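PDB 2F4E: AtFKBP42 from Arabidopsis thaliana, which is an FKBP-type immunophilin that probably speeds cis-trans isomerization of peptidyl-proline bonds, modulates ABC-transporter-dependent uptake and regulates cell elongation and orientation. Local coordinates for residues 36-41 and 54-59; 50-55 and 123-128; 71-76 and 154-159; 75-80 and 148-153. All coordinates share one frame; numbering follows the deposited sequence.

Contact 1 of 4, residues 36-41 and 54-59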
loop_
_atom_site.group_PDB
_atom_site.type_symbol
_atom_site.label_atom_id
_atom_site.label_comp_id
_atom_site.label_asym_id
_atom_site.label_seq_id
_atom_site.Cartn_x
_atom_site.Cartn_y
_atom_site.Cartn_z
ATOM N N VAL A 36 3.981 14.595 -4.486
ATOM C CA VAL A 36 4.957 14.683 -3.398
ATOM C C VAL A 36 4.590 13.736 -2.252
ATOM O O VAL A 36 3.521 13.849 -1.656
ATOM C CB VAL A 36 5.009 16.121 -2.842
ATOM C CG1 VAL A 36 5.960 16.213 -1.683
ATOM C CG2 VAL A 36 5.398 17.091 -3.939
ATOM N N PRO A 37 5.474 12.785 -1.930
ATOM C CA PRO A 37 5.172 11.853 -0.836
ATOM C C PRO A 37 5.124 12.620 0.493
ATOM O O PRO A 37 6.152 13.118 0.967
ATOM C CB PRO A 37 6.322 10.851 -0.913
ATOM C CG PRO A 37 7.459 11.678 -1.447
ATOM C CD PRO A 37 6.798 12.515 -2.516
ATOM N N PRO A 38 3.927 12.729 1.100
ATOM C CA PRO A 38 3.690 13.435 2.371
ATOM C C PRO A 38 4.701 13.166 3.480
ATOM O O PRO A 38 5.068 12.022 3.741
ATOM C CB PRO A 38 2.278 12.996 2.768
ATOM C CG PRO A 38 2.126 11.619 2.058
ATOM C CD PRO A 38 2.763 11.902 0.728
ATOM N N LYS A 39 5.165 14.238 4.116
ATOM C CA LYS A 39 6.107 14.098 5.213
ATOM C C LYS A 39 5.256 13.746 6.415
ATOM O O LYS A 39 4.188 14.318 6.607
ATOM C CB LYS A 39 6.854 15.415 5.452
ATOM N N VAL A 40 5.706 12.769 7.190
ATOM C CA VAL A 40 5.005 12.336 8.391
ATOM C C VAL A 40 6.062 11.849 9.378
ATOM O O VAL A 40 6.639 10.766 9.214
ATOM C CB VAL A 40 4.006 11.213 8.085
ATOM C CG1 VAL A 40 3.491 10.612 9.389
ATOM C CG2 VAL A 40 2.831 11.779 7.281
ATOM N N ASP A 41 6.301 12.666 10.401
ATOM C CA ASP A 41 7.310 12.382 11.414
ATOM C C ASP A 41 7.061 11.189 12.336
ATOM O O ASP A 41 7.952 10.358 12.523
ATOM C CB ASP A 41 7.565 13.648 12.232
ATOM C CG ASP A 41 7.892 14.841 11.341
ATOM O OD1 ASP A 41 8.554 14.617 10.294
ATOM O OD2 ASP A 41 7.498 15.982 11.683
ATOM N N GLN A 54 2.513 4.312 8.858
ATOM C CA GLN A 54 2.304 5.600 9.522
ATOM C C GLN A 54 0.928 6.079 9.061
ATOM O O GLN A 54 0.707 6.247 7.866
ATOM C CB GLN A 54 3.328 6.629 9.057
ATOM C CG GLN A 54 4.769 6.372 9.408
ATOM C CD GLN A 54 5.654 7.542 8.993
ATOM O OE1 GLN A 54 5.805 7.839 7.808
ATOM N NE2 GLN A 54 6.227 8.219 9.973
ATOM N N ILE A 55 0.019 6.323 9.996
ATOM C CA ILE A 55 -1.324 6.775 9.645
ATOM C C ILE A 55 -1.389 8.283 9.439
ATOM O O ILE A 55 -0.905 9.062 10.260
ATOM C CB ILE A 55 -2.349 6.364 10.731
ATOM C CG1 ILE A 55 -2.474 4.840 10.763
ATOM C CG2 ILE A 55 -3.692 6.994 10.453
ATOM C CD1 ILE A 55 -3.344 4.315 11.905
ATOM N N ILE A 56 -1.994 8.683 8.327
ATOM C CA ILE A 56 -2.138 10.094 7.980
ATOM C C ILE A 56 -3.497 10.585 8.458
ATOM O O ILE A 56 -3.614 11.628 9.105
ATOM C CB ILE A 56 -2.068 10.289 6.446
ATOM C CG1 ILE A 56 -0.657 9.982 5.948
ATOM C CG2 ILE A 56 -2.535 11.705 6.067
ATOM C CD1 ILE A 56 -0.476 10.159 4.451
ATOM N N LYS A 57 -4.526 9.821 8.103
ATOM C CA LYS A 57 -5.901 10.128 8.463
ATOM C C LYS A 57 -6.600 8.886 8.983
ATOM O O LYS A 57 -6.705 7.896 8.266
ATOM C CB LYS A 57 -6.652 10.652 7.237
ATOM C CG LYS A 57 -8.133 10.882 7.466
ATOM C CD LYS A 57 -8.792 11.349 6.198
ATOM C CE LYS A 57 -10.280 11.515 6.389
ATOM N NZ LYS A 57 -10.923 12.025 5.136
ATOM N N GLU A 58 -7.074 8.945 10.224
ATOM C CA GLU A 58 -7.792 7.834 10.844
ATOM C C GLU A 58 -9.067 7.563 10.059
ATOM O O GLU A 58 -9.668 8.472 9.493
ATOM C CB GLU A 58 -8.197 8.178 12.284
ATOM C CG GLU A 58 -7.066 8.332 13.288
ATOM C CD GLU A 58 -6.257 7.063 13.454
ATOM O OE1 GLU A 58 -6.864 5.974 13.616
ATOM O OE2 GLU A 58 -5.009 7.164 13.432
ATOM N N GLY A 59 -9.482 6.306 10.042
ATOM C CA GLY A 59 -10.699 5.946 9.346
ATOM C C GLY A 59 -11.736 5.476 10.354
ATOM O O GLY A 59 -11.656 5.813 11.542
#
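The polar part of this contact is a single bond: the side-chain amide of Gln54 gives its NE2 to the carbonyl O of Val40 at 2.7 Å. The bond is bent, with an N-H...O angle of 139°, and NE2 stands above the carbonyl plane. The same nitrogen is hydrogen-bonded to Ser42 O, so one amide group ties the carbonyls of Val40 and, just past the segment, Ser42 to strand 51-55. Glutamine suits the place because it is long and carries two N-H groups. With CG1 anti to its backbone N (chi1 169°), Val40 also lays that methyl 3.7 Å from Gln54 NE2. An alanine in place of Gln54 would probably leave the Val40 and Ser42 carbonyls without this donor and let the segment drift from the strand. The apolar contacts gather on Ile56. CG2 of Val40 lies 4.1 Å from Ile56 CG1. Pro38, rigid and compact, sets CG 3.8 Å from Ile56 CD1, the two side chains crossing at about a right angle. Ile56 belongs, with Lys57, to a classic beta bulge opposite Arg121. The irregular 36-41 segment thus runs over the end of strand 51-55, and its prolines reach on across strands 121-126 and 149-158.

Contact 2 of 4, residues 50-55 and 123-128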
loop_
_atom_site.group_PDB
_atom_site.type_symbol
_atom_site.label_atom_id
_atom_site.label_comp_id
_atom_site.label_asym_id
_atom_site.label_seq_id
_atom_site.Cartn_x
_atom_site.Cartn_y
_atom_site.Cartn_z
ATOM N N LYS A 50 9.092 -7.032 6.986
ATOM C CA LYS A 50 9.357 -6.090 5.905
ATOM C C LYS A 50 8.226 -5.108 5.591
ATOM O O LYS A 50 8.134 -4.602 4.472
ATOM C CB LYS A 50 9.732 -6.848 4.626
ATOM C CG LYS A 50 10.990 -7.706 4.764
ATOM C CD LYS A 50 12.132 -6.901 5.383
ATOM C CE LYS A 50 13.479 -7.629 5.288
ATOM N NZ LYS A 50 14.561 -6.801 5.879
ATOM N N VAL A 51 7.376 -4.831 6.579
ATOM C CA VAL A 51 6.274 -3.898 6.390
ATOM C C VAL A 51 6.008 -3.063 7.634
ATOM O O VAL A 51 5.939 -3.593 8.740
ATOM C CB VAL A 51 4.962 -4.632 6.023
ATOM C CG1 VAL A 51 3.860 -3.621 5.758
ATOM C CG2 VAL A 51 5.159 -5.509 4.804
ATOM N N SER A 52 5.867 -1.754 7.446
ATOM C CA SER A 52 5.575 -0.839 8.552
ATOM C C SER A 52 4.644 0.265 8.061
ATOM O O SER A 52 4.561 0.515 6.854
ATOM C CB SER A 52 6.874 -0.258 9.122
ATOM O OG SER A 52 7.594 0.452 8.134
ATOM N N LYS A 53 3.962 0.940 8.985
ATOM C CA LYS A 53 2.986 1.964 8.595
ATOM C C LYS A 53 2.886 3.203 9.481
ATOM O O LYS A 53 3.115 3.156 10.684
ATOM C CB LYS A 53 1.594 1.337 8.537
ATOM C CG LYS A 53 0.477 2.302 8.171
ATOM C CD LYS A 53 -0.903 1.653 8.211
ATOM C CE LYS A 53 -1.315 1.313 9.622
ATOM N NZ LYS A 53 -2.654 0.697 9.659
ATOM N N GLN A 54 2.513 4.312 8.858
ATOM C CA GLN A 54 2.304 5.600 9.522
ATOM C C GLN A 54 0.928 6.079 9.061
ATOM O O GLN A 54 0.707 6.247 7.866
ATOM C CB GLN A 54 3.328 6.629 9.057
ATOM C CG GLN A 54 4.769 6.372 9.408
ATOM C CD GLN A 54 5.654 7.542 8.993
ATOM O OE1 GLN A 54 5.805 7.839 7.808
ATOM N NE2 GLN A 54 6.227 8.219 9.973
ATOM N N ILE A 55 0.019 6.323 9.996
ATOM C CA ILE A 55 -1.324 6.775 9.645
ATOM C C ILE A 55 -1.389 8.283 9.439
ATOM O O ILE A 55 -0.905 9.062 10.260
ATOM C CB ILE A 55 -2.349 6.364 10.731
ATOM C CG1 ILE A 55 -2.474 4.840 10.763
ATOM C CG2 ILE A 55 -3.692 6.994 10.453
ATOM C CD1 ILE A 55 -3.344 4.315 11.905
ATOM N N LEU A 123 0.837 5.837 5.080
ATOM C CA LEU A 123 2.061 5.583 4.336
ATOM C C LEU A 123 2.454 4.150 4.644
ATOM O O LEU A 123 2.387 3.719 5.796
ATOM C CB LEU A 123 3.172 6.518 4.794
ATOM C CG LEU A 123 3.015 8.018 4.530
ATOM C CD1 LEU A 123 4.294 8.739 4.991
ATOM C CD2 LEU A 123 2.756 8.273 3.036
ATOM N N VAL A 124 2.837 3.398 3.622
ATOM C CA VAL A 124 3.228 2.020 3.841
ATOM C C VAL A 124 4.622 1.781 3.282
ATOM O O VAL A 124 4.876 1.936 2.079
ATOM C CB VAL A 124 2.223 1.024 3.194
ATOM C CG1 VAL A 124 2.561 -0.386 3.619
ATOM C CG2 VAL A 124 0.800 1.368 3.586
ATOM N N HIS A 125 5.516 1.402 4.185
ATOM C CA HIS A 125 6.901 1.132 3.860
ATOM C C HIS A 125 7.040 -0.349 3.634
ATOM O O HIS A 125 6.843 -1.152 4.542
ATOM C CB HIS A 125 7.781 1.602 5.010
ATOM C CG HIS A 125 7.612 3.048 5.320
ATOM N ND1 HIS A 125 8.262 4.046 4.617
ATOM C CD2 HIS A 125 6.831 3.684 6.222
ATOM C CE1 HIS A 125 7.891 5.218 5.076
ATOM N NE2 HIS A 125 7.018 5.030 6.057
ATOM N N VAL A 126 7.395 -0.705 2.408
ATOM C CA VAL A 126 7.513 -2.098 2.027
ATOM C C VAL A 126 8.884 -2.534 1.537
ATOM O O VAL A 126 9.438 -1.961 0.598
ATOM C CB VAL A 126 6.488 -2.420 0.930
ATOM C CG1 VAL A 126 6.568 -3.890 0.561
ATOM C CG2 VAL A 126 5.098 -2.021 1.394
ATOM N N GLY A 127 9.420 -3.567 2.173
ATOM C CA GLY A 127 10.710 -4.077 1.763
ATOM C C GLY A 127 10.543 -4.658 0.378
ATOM O O GLY A 127 9.481 -5.196 0.053
ATOM N N TRP A 128 11.579 -4.551 -0.443
ATOM C CA TRP A 128 11.516 -5.084 -1.791
ATOM C C TRP A 128 11.112 -6.555 -1.835
ATOM O O TRP A 128 10.480 -6.988 -2.794
ATOM C CB TRP A 128 12.847 -4.880 -2.524
ATOM C CG TRP A 128 14.039 -5.426 -1.837
ATOM C CD1 TRP A 128 14.898 -4.745 -1.029
ATOM C CD2 TRP A 128 14.520 -6.777 -1.895
ATOM N NE1 TRP A 128 15.886 -5.584 -0.579
ATOM C CE2 TRP A 128 15.678 -6.840 -1.091
ATOM C CE3 TRP A 128 14.084 -7.941 -2.547
ATOM C CZ2 TRP A 128 16.410 -8.029 -0.917
ATOM C CZ3 TRP A 128 14.814 -9.124 -2.372
ATOM C CH2 TRP A 128 15.961 -9.155 -1.563
#
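The carbonyl O of Lys50 takes the N-H of Gly127 in a nearly straight bond, 2.8 Å from N to O with 172° at the hydrogen. Glycine fits here, since a CB at 127 would clash with that of Lys50. Four more backbone bonds follow in the antiparallel ladder, made by the hydrogen-bonded pairs Ser52-His125 and Gln54-Leu123. Alternating with these, the non-hydrogen-bonded pairs Val51-Val126 and Lys53-Val124 put their side chains on one face of the sheet. There the valines are buried, CG1 of Val51 lying 4.1 Å from CG1 of Val124, and beta-branched residues suit extended chain. Lys53 passes its CG 3.4 Å from Leu123 O before its NZ reaches Ser115 OG. On the opposite face, Ser52 OG sits between its own backbone N and carbonyl carbon (chi1 60°), 3.3 Å from His125 CB. Gln54 OE1 lies 3.3 Å from Leu123 CD1 and, in the plane of the His125 ring, 3.5 Å from its NE2, the amide and ring planes 55° apart. His125 ND1 lies close to Lys79 NZ, probably as a hydrogen bond, though the separation is very short. An alanine in place of His125 would probably deprive Lys79 NZ of this partner and open a gap beside the Gln54 amide. Strand 121-126 lies between strands 51-55 and 149-158, while strand 45-48 pairs with strand 51-55 in turn.

Contact 3 of 4, residues 71-76 and 154-159; sequences FLHYRA and EVIGFD
Strands 71-76 and 154-158 run almost exactly antiparallel, at 174°, and their register slips by one residue where Ile156 and Gly157 both face Phe71. Phe71 O is the acceptor at the slip: Ile156 N approaches to 2.6 Å and Gly157 N to 3.2 Å. Regular bonding resumes on both flanks, through Phe71 N to Gly157 O and the reciprocal pair of His73 and Glu154. At the extra residue, Ile156, CB is close to the same oxygen, 3.1 Å from Phe71 O. Its chi1 (-62°) sets CG1 anti to the carbonyl carbon and near Phe71 O; the extended chi2 (-176°) then carries CD1 to 4.1 Å from CD2 of His73. Ile156 CB also rests 3.9 Å from CB of Phe71, so the isoleucine lies against both neighbours. The imidazole of His73 is fixed from outside, stacked on Trp89 and bonded through ND1 to Thr88, while the carboxylate of Glu154 pairs with Arg121. On the other face Leu72 and Val155 are buried, and Leu72 CB lies 3.4 Å from Glu154 O. Gly157 has backbone angles that would jam a CB against the preceding carbonyl. Ile156 and Gly157 opposite Phe71 make a classic beta bulge in the antiparallel sheet of an FKBP domain.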
loop_
_atom_site.group_PDB
_atom_site.type_symbol
_atom_site.label_atom_id
_atom_site.label_comp_id
_atom_site.label_asym_id
_atom_site.label_seq_id
_atom_site.Cartn_x
_atom_site.Cartn_y
_atom_site.Cartn_z
ATOM N N PHE A 71 -11.340 -1.668 -2.053
ATOM C CA PHE A 71 -11.284 -0.659 -3.097
ATOM C C PHE A 71 -10.399 0.432 -2.535
ATOM O O PHE A 71 -10.635 0.913 -1.422
ATOM C CB PHE A 71 -12.689 -0.157 -3.406
ATOM C CG PHE A 71 -13.500 -1.145 -4.183
ATOM C CD1 PHE A 71 -13.272 -1.329 -5.544
ATOM C CD2 PHE A 71 -14.432 -1.948 -3.543
ATOM C CE1 PHE A 71 -13.965 -2.308 -6.259
ATOM C CE2 PHE A 71 -15.126 -2.927 -4.247
ATOM C CZ PHE A 71 -14.892 -3.110 -5.606
ATOM N N LEU A 72 -9.367 0.804 -3.288
ATOM C CA LEU A 72 -8.441 1.810 -2.797
ATOM C C LEU A 72 -7.700 2.633 -3.848
ATOM O O LEU A 72 -7.578 2.244 -5.012
ATOM C CB LEU A 72 -7.417 1.131 -1.880
ATOM C CG LEU A 72 -6.455 0.177 -2.597
ATOM C CD1 LEU A 72 -5.089 0.796 -2.671
ATOM C CD2 LEU A 72 -6.388 -1.136 -1.864
ATOM N N HIS A 73 -7.222 3.786 -3.400
ATOM C CA HIS A 73 -6.433 4.698 -4.214
ATOM C C HIS A 73 -5.025 4.637 -3.627
ATOM O O HIS A 73 -4.864 4.377 -2.437
ATOM C CB HIS A 73 -6.943 6.130 -4.086
ATOM C CG HIS A 73 -7.975 6.507 -5.090
ATOM N ND1 HIS A 73 -7.805 6.299 -6.451
ATOM C CD2 HIS A 73 -9.165 7.134 -4.964
ATOM C CE1 HIS A 73 -8.839 6.780 -7.101
ATOM N NE2 HIS A 73 -9.686 7.298 -6.220
ATOM N N TYR A 74 -4.008 4.876 -4.444
ATOM C CA TYR A 74 -2.647 4.864 -3.925
ATOM C C TYR A 74 -1.589 5.381 -4.888
ATOM O O TYR A 74 -1.781 5.397 -6.103
ATOM C CB TYR A 74 -2.262 3.450 -3.472
ATOM C CG TYR A 74 -1.794 2.521 -4.574
ATOM C CD1 TYR A 74 -0.455 2.490 -4.973
ATOM C CD2 TYR A 74 -2.690 1.672 -5.220
ATOM C CE1 TYR A 74 -0.032 1.629 -5.985
ATOM C CE2 TYR A 74 -2.279 0.817 -6.224
ATOM C CZ TYR A 74 -0.953 0.792 -6.610
ATOM O OH TYR A 74 -0.553 -0.059 -7.618
ATOM N N ARG A 75 -0.480 5.830 -4.315
ATOM C CA ARG A 75 0.661 6.301 -5.089
ATOM C C ARG A 75 1.821 5.442 -4.634
ATOM O O ARG A 75 1.859 5.004 -3.483
ATOM C CB ARG A 75 0.977 7.767 -4.803
ATOM C CG ARG A 75 -0.093 8.736 -5.239
ATOM C CD ARG A 75 0.393 10.169 -5.099
ATOM N NE ARG A 75 -0.633 11.125 -5.497
ATOM C CZ ARG A 75 -1.583 11.603 -4.701
ATOM N NH1 ARG A 75 -1.651 11.231 -3.429
ATOM N NH2 ARG A 75 -2.492 12.431 -5.199
ATOM N N ALA A 76 2.759 5.182 -5.532
ATOM C CA ALA A 76 3.899 4.365 -5.174
ATOM C C ALA A 76 5.184 5.047 -5.607
ATOM O O ALA A 76 5.276 5.587 -6.712
ATOM C CB ALA A 76 3.781 2.997 -5.810
ATOM N N GLU A 154 -5.097 5.015 0.414
ATOM C CA GLU A 154 -6.349 5.384 1.038
ATOM C C GLU A 154 -7.397 4.354 0.644
ATOM O O GLU A 154 -7.710 4.188 -0.540
ATOM C CB GLU A 154 -6.806 6.785 0.616
ATOM C CG GLU A 154 -8.154 7.130 1.218
ATOM C CD GLU A 154 -8.584 8.556 0.967
ATOM O OE1 GLU A 154 -7.752 9.366 0.512
ATOM O OE2 GLU A 154 -9.768 8.854 1.230
ATOM N N VAL A 155 -7.925 3.666 1.647
ATOM C CA VAL A 155 -8.926 2.640 1.431
ATOM C C VAL A 155 -10.321 3.229 1.256
ATOM O O VAL A 155 -10.854 3.877 2.149
ATOM C CB VAL A 155 -8.957 1.636 2.613
ATOM C CG1 VAL A 155 -9.916 0.511 2.318
ATOM C CG2 VAL A 155 -7.566 1.090 2.880
ATOM N N ILE A 156 -10.898 3.016 0.082
ATOM C CA ILE A 156 -12.242 3.496 -0.196
ATOM C C ILE A 156 -13.222 2.648 0.626
ATOM O O ILE A 156 -14.312 3.106 0.982
ATOM C CB ILE A 156 -12.564 3.366 -1.709
ATOM C CG1 ILE A 156 -11.598 4.234 -2.512
ATOM C CG2 ILE A 156 -14.004 3.761 -1.981
ATOM C CD1 ILE A 156 -11.873 4.264 -3.972
ATOM N N GLY A 157 -12.824 1.416 0.922
ATOM C CA GLY A 157 -13.670 0.533 1.705
ATOM C C GLY A 157 -13.552 -0.915 1.292
ATOM O O GLY A 157 -13.018 -1.199 0.224
ATOM N N PHE A 158 -14.034 -1.815 2.150
ATOM C CA PHE A 158 -14.025 -3.251 1.883
ATOM C C PHE A 158 -15.424 -3.863 2.004
ATOM O O PHE A 158 -16.318 -3.295 2.642
ATOM C CB PHE A 158 -13.074 -4.015 2.812
ATOM C CG PHE A 158 -12.360 -3.169 3.811
ATOM C CD1 PHE A 158 -13.025 -2.702 4.934
ATOM C CD2 PHE A 158 -10.994 -2.880 3.655
ATOM C CE1 PHE A 158 -12.352 -1.965 5.903
ATOM C CE2 PHE A 158 -10.297 -2.136 4.623
ATOM C CZ PHE A 158 -10.989 -1.677 5.751
ATOM N N ASP A 159 -15.616 -5.031 1.402
ATOM C CA ASP A 159 -16.933 -5.646 1.433
ATOM C C ASP A 159 -17.199 -6.568 2.617
ATOM O O ASP A 159 -18.351 -6.847 2.940
ATOM C CB ASP A 159 -17.197 -6.378 0.109
ATOM C CG ASP A 159 -16.423 -7.682 -0.018
ATOM O OD1 ASP A 159 -15.419 -7.869 0.697
ATOM O OD2 ASP A 159 -16.824 -8.524 -0.851
#

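Contact 4 of 4, residues 75-80 and 148-153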
loop_
_atom_site.group_PDB
_atom_site.type_symbol
_atom_site.label_atom_id
_atom_site.label_comp_id
_atom_site.label_asym_id
_atom_site.label_seq_id
_atom_site.Cartn_x
_atom_site.Cartn_y
_atom_site.Cartn_z
ATOM N N ARG A 75 -0.480 5.830 -4.315
ATOM C CA ARG A 75 0.661 6.301 -5.089
ATOM C C ARG A 75 1.821 5.442 -4.634
ATOM O O ARG A 75 1.859 5.004 -3.483
ATOM C CB ARG A 75 0.977 7.767 -4.803
ATOM C CG ARG A 75 -0.093 8.736 -5.239
ATOM C CD ARG A 75 0.393 10.169 -5.099
ATOM N NE ARG A 75 -0.633 11.125 -5.497
ATOM C CZ ARG A 75 -1.583 11.603 -4.701
ATOM N NH1 ARG A 75 -1.651 11.231 -3.429
ATOM N NH2 ARG A 75 -2.492 12.431 -5.199
ATOM N N ALA A 76 2.759 5.182 -5.532
ATOM C CA ALA A 76 3.899 4.365 -5.174
ATOM C C ALA A 76 5.184 5.047 -5.607
ATOM O O ALA A 76 5.276 5.587 -6.712
ATOM C CB ALA A 76 3.781 2.997 -5.810
ATOM N N TRP A 77 6.172 5.017 -4.726
ATOM C CA TRP A 77 7.458 5.649 -4.980
ATOM C C TRP A 77 8.571 4.679 -4.602
ATOM O O TRP A 77 8.476 3.983 -3.583
ATOM C CB TRP A 77 7.628 6.886 -4.090
ATOM C CG TRP A 77 6.819 8.087 -4.418
ATOM C CD1 TRP A 77 7.118 9.047 -5.340
ATOM C CD2 TRP A 77 5.601 8.496 -3.790
ATOM N NE1 TRP A 77 6.166 10.029 -5.326
ATOM C CE2 TRP A 77 5.221 9.716 -4.385
ATOM C CE3 TRP A 77 4.792 7.950 -2.783
ATOM C CZ2 TRP A 77 4.071 10.401 -4.008
ATOM C CZ3 TRP A 77 3.652 8.633 -2.410
ATOM C CH2 TRP A 77 3.301 9.846 -3.023
ATOM N N THR A 78 9.620 4.628 -5.416
ATOM C CA THR A 78 10.772 3.797 -5.102
ATOM C C THR A 78 11.481 4.641 -4.049
ATOM O O THR A 78 11.638 5.853 -4.215
ATOM C CB THR A 78 11.713 3.627 -6.294
ATOM O OG1 THR A 78 11.905 4.887 -6.953
ATOM C CG2 THR A 78 11.145 2.618 -7.282
ATOM N N LYS A 79 11.881 4.013 -2.955
ATOM C CA LYS A 79 12.549 4.718 -1.863
ATOM C C LYS A 79 13.864 5.385 -2.210
ATOM O O LYS A 79 14.122 6.477 -1.755
ATOM C CB LYS A 79 12.785 3.753 -0.703
ATOM C CG LYS A 79 11.556 3.379 0.073
ATOM C CD LYS A 79 11.354 4.308 1.249
ATOM C CE LYS A 79 10.425 3.687 2.273
ATOM N NZ LYS A 79 10.551 4.378 3.593
ATOM N N ASN A 80 14.680 4.755 -3.037
ATOM C CA ASN A 80 15.965 5.365 -3.302
ATOM C C ASN A 80 16.170 6.383 -4.412
ATOM O O ASN A 80 17.307 6.817 -4.656
ATOM C CB ASN A 80 17.058 4.298 -3.351
ATOM C CG ASN A 80 17.587 3.964 -1.958
ATOM O OD1 ASN A 80 17.003 3.160 -1.227
ATOM N ND2 ASN A 80 18.686 4.607 -1.576
ATOM N N ASP A 148 13.293 -0.886 -2.241
ATOM C CA ASP A 148 12.278 -0.700 -1.215
ATOM C C ASP A 148 11.295 0.330 -1.735
ATOM O O ASP A 148 11.672 1.228 -2.477
ATOM C CB ASP A 148 12.900 -0.212 0.097
ATOM C CG ASP A 148 13.563 -1.331 0.878
ATOM O OD1 ASP A 148 13.116 -2.485 0.726
ATOM O OD2 ASP A 148 14.522 -1.070 1.635
ATOM N N LEU A 149 10.038 0.198 -1.342
ATOM C CA LEU A 149 9.007 1.099 -1.807
ATOM C C LEU A 149 8.260 1.836 -0.713
ATOM O O LEU A 149 8.297 1.466 0.469
ATOM C CB LEU A 149 7.995 0.317 -2.633
ATOM C CG LEU A 149 8.506 -0.553 -3.780
ATOM C CD1 LEU A 149 7.309 -1.169 -4.473
ATOM C CD2 LEU A 149 9.312 0.284 -4.759
ATOM N N LEU A 150 7.570 2.885 -1.141
ATOM C CA LEU A 150 6.747 3.692 -0.263
ATOM C C LEU A 150 5.379 3.760 -0.920
ATOM O O LEU A 150 5.269 3.903 -2.142
ATOM C CB LEU A 150 7.293 5.113 -0.123
ATOM C CG LEU A 150 6.382 6.022 0.714
ATOM C CD1 LEU A 150 6.458 5.594 2.150
ATOM C CD2 LEU A 150 6.788 7.471 0.597
ATOM N N TYR A 151 4.340 3.645 -0.111
ATOM C CA TYR A 151 2.982 3.729 -0.616
ATOM C C TYR A 151 2.189 4.721 0.208
ATOM O O TYR A 151 2.356 4.827 1.416
ATOM C CB TYR A 151 2.263 2.386 -0.535
ATOM C CG TYR A 151 2.793 1.283 -1.412
ATOM C CD1 TYR A 151 2.511 1.240 -2.773
ATOM C CD2 TYR A 151 3.513 0.232 -0.856
ATOM C CE1 TYR A 151 2.925 0.157 -3.551
ATOM C CE2 TYR A 151 3.928 -0.842 -1.614
ATOM C CZ TYR A 151 3.637 -0.877 -2.949
ATOM O OH TYR A 151 4.063 -1.961 -3.658
ATOM N N GLU A 152 1.335 5.464 -0.472
ATOM C CA GLU A 152 0.460 6.409 0.181
ATOM C C GLU A 152 -0.869 5.822 -0.241
ATOM O O GLU A 152 -1.311 6.013 -1.378
ATOM C CB GLU A 152 0.629 7.815 -0.387
ATOM C CG GLU A 152 -0.219 8.848 0.337
ATOM C CD GLU A 152 -0.361 10.171 -0.414
ATOM O OE1 GLU A 152 0.295 10.378 -1.451
ATOM O OE2 GLU A 152 -1.144 11.025 0.053
ATOM N N VAL A 153 -1.490 5.076 0.660
ATOM C CA VAL A 153 -2.754 4.439 0.333
ATOM C C VAL A 153 -3.984 4.885 1.122
ATOM O O VAL A 153 -3.930 5.113 2.327
ATOM C CB VAL A 153 -2.631 2.900 0.445
ATOM C CG1 VAL A 153 -2.063 2.524 1.801
ATOM C CG2 VAL A 153 -3.988 2.252 0.250
HETATM O O HOH W 1 15.840 0.301 -1.880
#
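Arg75 and Glu152 form a hydrogen-bonded pair of the antiparallel ladder, and their side chains lie side by side, pointing the same way. Arg75 NH1 reaches Glu152 OE1 at 2.9 Å in a salt bridge, approaching from above the carboxylate plane. The arginine chain is extended to NE, which makes a second salt bridge with Asp87. Ala76 comes next, on the other face; its small CB lies 3.7 Å from CE1 of the Tyr151 ring. At Trp77 the backbone pairs with Leu150 in both directions. The indole CE3 lies 4.0 Å from CD2 of Leu150, and CH2 comes 3.4 Å from Glu152 OE1 at the ring edge, ring and carboxylate being only 16° apart. Thr78 turns back to the Ala76 face, where its CG2 rests 3.9 Å from Leu149 CD2, while OG1 is hydrogen-bonded to Ser81. Lys79 N closes the ladder on Asp148 O at 2.8 Å. The bend of this lysine at chi2 (-92°) turns CD; beyond it CE lies 3.6 Å from Leu149 O, and NZ probably bonds to His125. At Asn80, which is poorly ordered, a water links OD1 to the backbone N of Asp148. A buried carboxylate thus receives an N-H from a guanidinium and lies against the edge of an indole, with a weak, long ion pair to Arg121 on its OE2. The two arginines would be expected to favour the charged form of Glu152.

How the contacts relate
Contacts 3 and 4 are successive lengths of one strand pair, 69-78 with 149-158; they share Arg75 and Ala76, and their centres lie about 15 Å apart on opposite sides of the chain's centre. Contact 2 lies beyond the intervening pairing of strands 121-126 and 149-158, of which Val124 N to Tyr151 O, at 2.7 Å, is one probable bond; its centre is about 9 Å from that of contact 4. Contact 1 lies across both ladders: Pro38 CG is 3.5 Å from Leu123 CD2 of contact 2, and Pro37 N is 3.5 Å from Trp77 CZ2 of contact 4. The N-terminal segment therefore covers the face bearing Trp77, Leu150 and Leu123.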